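Local coordinates for SH3 domain-containing protein (Dictyostelium discoideum, PDB 4NQI), which remodels membranes through its inverse BAR domain in osmoregulation, phagocytosis and cytokinesis, and probably binds phosphatidylinositol lipids, at the interface of chains A and B. Residues are numbered along the deposited sequence; one frame, centred on the assembly and turned at random. Chains: chain A/B, SH3 domain-containing protein.

Contacts 1 and 2 belong to one two-fold interface that joins two copies of the N-terminal I-BAR domain of IBARa into an elongated, antiparallel helical dimer. Their C-alpha centres lie about 51 Å apart along its length. Residues 78 and 188 appear in both with the chains exchanged: A:His188 meets B:Phe78 in contact 1, and B:His188 meets A:Phe78 in contact 2. The two patches therefore overlap as symmetry-related regions, each showing different neighbours of the same histidine–phenylalanine pair, with the imidazole modelled in flipped orientations. Contact 1 adds the turn between helices 15-64 and 72-140 of one chain, contact 2 the end of helix 160-225.

Contact 1: the interface of chains A and B. Residues chain A 31, 34-35, 38, 188, 191; chain B 65-66, 70, 78.
B:Phe78 of one I-BAR (IRSp53/MIM homology) domain sets one rim of its ring against both A:His188 and A:Phe191 of the other, about one turn apart on helix 160-225. Both pairs meet edge to face. The tip of B:Phe78, CZ, stands 3.7 Å above the imidazole plane of A:His188, offset toward the rim, with the ring planes 82° apart. Toward A:Phe191 the rings are nearly perpendicular, and CE1 of B:Phe78 lies 3.6 Å from CD2 of A:Phe191. A:Phe191 has CG anti to the backbone N (chi1 169°), which carries its ring toward helix 15-64 of its own chain, where CE2 of A:Phe35 packs over one face.

B:Leu66, in the short 3-10 turn after the first helix, turns its two methyls to different rings: CD2 to A:Phe35, CD1 to B:Phe78 and A:Phe191. CD2 sits over the centre of the A:Phe35 ring, 3.9 Å from its centroid, the side chains crossing at about a right angle; CB of A:Leu34 and CG2 of A:Val38 also border this methyl. CD1 caps the centre of the B:Phe78 ring in its own chain and meets A:Phe191 tip to tip, 4.1 Å from CZ. Beside B:Leu66, CD1 of A:Leu34 rests 3.6 Å from the backbone carbonyl O of B:Arg65.

At the polar margin, NE2 of A:His188 gives a weak, bent hydrogen bond to the amide OD1 of B:Asn70 (3.3 Å), imidazole and amide planes standing 85° apart. The other end of that amide is tied back: ND2 donates to the backbone O of B:Leu66 at 2.9 Å, restraining the amide's rotation and leaving OD1 turned toward the histidine.

Contact 2: the interface of chains A and B. Residues chain A 74, 78, 223-224, 226-227; chain B 185-186, 188-189, 192.
Part of the helical interface of the I-BAR dimer, this contact sets A:Phe74, near the start of helix 72-140, against helix 152-224 of chain B. CB of B:His188 lies over one face of the A:Phe74 ring, 3.4 Å above its plane and offset toward the rim; CD2 of A:Leu223 covers the opposite face from within chain A. A:Phe78, one turn on, points the edge of its ring at the B:His188 imidazole, with planes 86° apart. B:Leu192 parts its methyls: CD1 lies 3.8 Å from CD1 of A:Leu223, while CD2 lies 3.9 Å from CE1 of A:Phe78.

B:Arg185 bends about its CG-CD bond (chi3 62°) and brings its guanidinium side-on to A:Ser226. NE and NH2 both donate to the backbone O of A:Ser226, at 3.1 and 3.0 Å, approaching from the same face of the carbonyl; NH2 stands well above its plane. NH2 also donates a short but strongly bent hydrogen bond to the hydroxyl OG (2.8 Å), which in turn donates to the backbone O of A:Leu223. One guanidinium face is covered by CE2 of A:Phe74, 3.7 Å above it, ring and guanidinium inclined by 59°. Alongside, the A:Gln227 amide carbon CD packs 3.7 Å from CB of B:Ala189.

A:Ser226 and A:Gln227 directly follow helix 160-225, placing the arginine's grip where that helix ends against the partner chain.

Contact 1: the interface of chains A and B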
# COMPACT_ATOMS: atom_id res chain seq x y z
N SER A 31 -27.14 11.55 12.03
CA SER A 31 -26.35 10.38 11.63
C SER A 31 -26.35 9.99 10.14
O SER A 31 -25.28 9.74 9.58
CB SER A 31 -26.71 9.17 12.50
OG SER A 31 -26.42 9.43 13.86
N LEU A 34 -23.93 11.98 7.98
CA LEU A 34 -22.56 11.76 8.44
C LEU A 34 -22.01 10.41 7.99
O LEU A 34 -20.88 10.32 7.51
CB LEU A 34 -22.48 11.87 9.97
CG LEU A 34 -22.47 13.28 10.57
CD1 LEU A 34 -22.35 13.24 12.10
CD2 LEU A 34 -21.34 14.10 9.97
N PHE A 35 -22.82 9.36 8.14
CA PHE A 35 -22.41 8.02 7.75
C PHE A 35 -22.38 7.84 6.22
O PHE A 35 -21.59 7.04 5.71
CB PHE A 35 -23.30 6.97 8.41
CG PHE A 35 -22.94 6.67 9.84
CD1 PHE A 35 -23.44 7.45 10.88
CD2 PHE A 35 -22.10 5.61 10.15
CE1 PHE A 35 -23.10 7.18 12.19
CE2 PHE A 35 -21.76 5.34 11.46
CZ PHE A 35 -22.26 6.12 12.48
N VAL A 38 -19.06 9.04 4.92
CA VAL A 38 -18.05 8.00 5.10
C VAL A 38 -18.08 7.02 3.94
O VAL A 38 -17.03 6.63 3.40
CB VAL A 38 -18.26 7.24 6.42
CG1 VAL A 38 -17.29 6.06 6.52
CG2 VAL A 38 -18.08 8.18 7.61
N HIS A 188 -23.74 1.44 15.47
CA HIS A 188 -22.31 1.70 15.48
C HIS A 188 -21.50 0.39 15.47
O HIS A 188 -20.43 0.33 14.86
CB HIS A 188 -21.94 2.53 16.71
CG HIS A 188 -22.51 3.92 16.70
ND1 HIS A 188 -23.01 4.52 15.55
CD2 HIS A 188 -22.67 4.82 17.69
CE1 HIS A 188 -23.44 5.72 15.84
NE2 HIS A 188 -23.25 5.94 17.13
N PHE A 191 -21.53 -0.96 11.92
CA PHE A 191 -20.60 -0.14 11.15
C PHE A 191 -19.16 -0.63 11.30
O PHE A 191 -18.45 -0.84 10.32
CB PHE A 191 -20.71 1.32 11.60
CG PHE A 191 -19.62 2.22 11.06
CD1 PHE A 191 -19.71 2.74 9.77
CD2 PHE A 191 -18.53 2.56 11.85
CE1 PHE A 191 -18.71 3.58 9.29
CE2 PHE A 191 -17.54 3.39 11.36
CZ PHE A 191 -17.63 3.90 10.08
N ARG B 65 -15.49 13.34 11.87
CA ARG B 65 -16.74 14.09 11.93
C ARG B 65 -17.89 13.31 12.57
O ARG B 65 -18.90 13.90 12.95
CB ARG B 65 -17.13 14.60 10.53
CG ARG B 65 -16.20 15.67 9.97
CD ARG B 65 -16.74 16.25 8.67
NE ARG B 65 -18.07 16.82 8.85
CZ ARG B 65 -18.29 18.07 9.24
NH1 ARG B 65 -17.28 18.89 9.48
NH2 ARG B 65 -19.54 18.51 9.38
N LEU B 66 -17.74 11.99 12.68
CA LEU B 66 -18.72 11.17 13.39
C LEU B 66 -18.78 11.58 14.86
O LEU B 66 -19.83 11.51 15.50
CB LEU B 66 -18.36 9.69 13.30
CG LEU B 66 -18.37 8.99 11.94
CD1 LEU B 66 -17.98 7.52 12.08
CD2 LEU B 66 -19.73 9.10 11.28
N ASN B 70 -21.54 11.98 18.10
CA ASN B 70 -21.42 10.69 18.75
C ASN B 70 -20.22 10.61 19.70
O ASN B 70 -19.07 10.54 19.26
CB ASN B 70 -21.35 9.56 17.71
CG ASN B 70 -22.54 9.58 16.76
OD1 ASN B 70 -23.65 9.19 17.13
ND2 ASN B 70 -22.31 10.02 15.53
N PHE B 78 -14.22 5.65 16.97
CA PHE B 78 -14.22 6.36 15.69
C PHE B 78 -12.99 7.26 15.56
O PHE B 78 -12.31 7.27 14.53
CB PHE B 78 -15.50 7.19 15.55
CG PHE B 78 -16.76 6.37 15.48
CD1 PHE B 78 -16.75 5.09 14.95
CD2 PHE B 78 -17.96 6.89 15.95
CE1 PHE B 78 -17.91 4.34 14.88
CE2 PHE B 78 -19.12 6.14 15.89
CZ PHE B 78 -19.10 4.87 15.35

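Contact 2: the interface of chains A and B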
# COMPACT_ATOMS: atom_id res chain seq x y z
N PHE A 74 21.22 -11.35 -12.61
CA PHE A 74 20.46 -10.10 -12.54
C PHE A 74 19.10 -10.19 -13.25
O PHE A 74 18.09 -9.71 -12.73
CB PHE A 74 21.27 -8.94 -13.13
CG PHE A 74 22.24 -8.31 -12.16
CD1 PHE A 74 21.79 -7.49 -11.14
CD2 PHE A 74 23.60 -8.54 -12.28
CE1 PHE A 74 22.68 -6.90 -10.25
CE2 PHE A 74 24.50 -7.96 -11.39
CZ PHE A 74 24.03 -7.14 -10.38
N PHE A 78 15.48 -9.54 -11.68
CA PHE A 78 14.45 -8.66 -12.22
C PHE A 78 13.10 -9.38 -12.33
O PHE A 78 12.06 -8.81 -12.02
CB PHE A 78 14.86 -8.15 -13.60
CG PHE A 78 16.06 -7.24 -13.59
CD1 PHE A 78 16.31 -6.42 -12.50
CD2 PHE A 78 16.92 -7.20 -14.68
CE1 PHE A 78 17.41 -5.58 -12.49
CE2 PHE A 78 18.02 -6.36 -14.67
CZ PHE A 78 18.27 -5.55 -13.58
N LEU A 223 23.28 -10.12 -5.29
CA LEU A 223 23.61 -9.56 -6.60
C LEU A 223 24.51 -8.33 -6.49
O LEU A 223 25.53 -8.23 -7.18
CB LEU A 223 22.32 -9.21 -7.35
CG LEU A 223 21.53 -10.41 -7.85
CD1 LEU A 223 20.11 -10.01 -8.27
CD2 LEU A 223 22.25 -11.04 -9.02
N ILE A 224 24.13 -7.40 -5.62
CA ILE A 224 24.90 -6.18 -5.39
C ILE A 224 26.31 -6.51 -4.90
O ILE A 224 27.29 -5.93 -5.37
CB ILE A 224 24.18 -5.24 -4.39
CG1 ILE A 224 22.88 -4.70 -5.00
CG2 ILE A 224 25.08 -4.09 -3.98
CD1 ILE A 224 22.00 -3.95 -4.01
N SER A 226 28.06 -8.98 -5.59
CA SER A 226 28.83 -9.71 -6.60
C SER A 226 28.95 -8.95 -7.93
O SER A 226 29.26 -9.55 -8.96
CB SER A 226 28.22 -11.09 -6.86
OG SER A 226 27.07 -10.99 -7.68
N GLN A 227 28.70 -7.65 -7.89
CA GLN A 227 28.78 -6.82 -9.09
C GLN A 227 30.20 -6.73 -9.66
O GLN A 227 30.38 -6.58 -10.87
CB GLN A 227 28.22 -5.41 -8.82
CG GLN A 227 28.97 -4.65 -7.72
CD GLN A 227 28.39 -3.28 -7.45
OE1 GLN A 227 28.33 -2.43 -8.35
NE2 GLN A 227 27.95 -3.05 -6.22
N ARG B 185 27.13 -5.10 -14.88
CA ARG B 185 26.78 -5.57 -13.54
C ARG B 185 26.69 -4.41 -12.55
O ARG B 185 25.86 -4.42 -11.64
CB ARG B 185 27.78 -6.61 -13.03
CG ARG B 185 27.85 -7.89 -13.86
CD ARG B 185 28.74 -8.95 -13.20
NE ARG B 185 28.24 -9.36 -11.89
CZ ARG B 185 27.34 -10.32 -11.71
NH1 ARG B 185 26.84 -10.97 -12.76
NH2 ARG B 185 26.93 -10.64 -10.49
N ARG B 186 27.55 -3.41 -12.73
CA ARG B 186 27.55 -2.24 -11.87
C ARG B 186 26.34 -1.35 -12.14
O ARG B 186 25.84 -0.68 -11.24
CB ARG B 186 28.86 -1.45 -12.00
CG ARG B 186 30.06 -2.14 -11.37
N HIS B 188 23.37 -2.59 -13.19
CA HIS B 188 22.23 -3.34 -12.66
C HIS B 188 22.19 -3.31 -11.13
O HIS B 188 21.11 -3.20 -10.54
CB HIS B 188 22.27 -4.78 -13.16
CG HIS B 188 22.02 -4.92 -14.63
ND1 HIS B 188 22.42 -6.02 -15.35
CD2 HIS B 188 21.39 -4.10 -15.51
CE1 HIS B 188 22.06 -5.88 -16.62
NE2 HIS B 188 21.43 -4.72 -16.74
N ALA B 189 23.35 -3.41 -10.50
CA ALA B 189 23.44 -3.37 -9.04
C ALA B 189 22.99 -2.02 -8.48
O ALA B 189 22.32 -1.96 -7.45
CB ALA B 189 24.86 -3.69 -8.59
N LEU B 192 19.14 -1.89 -8.65
CA LEU B 192 18.53 -2.60 -7.54
C LEU B 192 18.77 -1.88 -6.21
O LEU B 192 17.86 -1.78 -5.38
CB LEU B 192 19.05 -4.04 -7.47
CG LEU B 192 18.61 -4.98 -8.59
CD1 LEU B 192 19.29 -6.35 -8.46
CD2 LEU B 192 17.10 -5.14 -8.59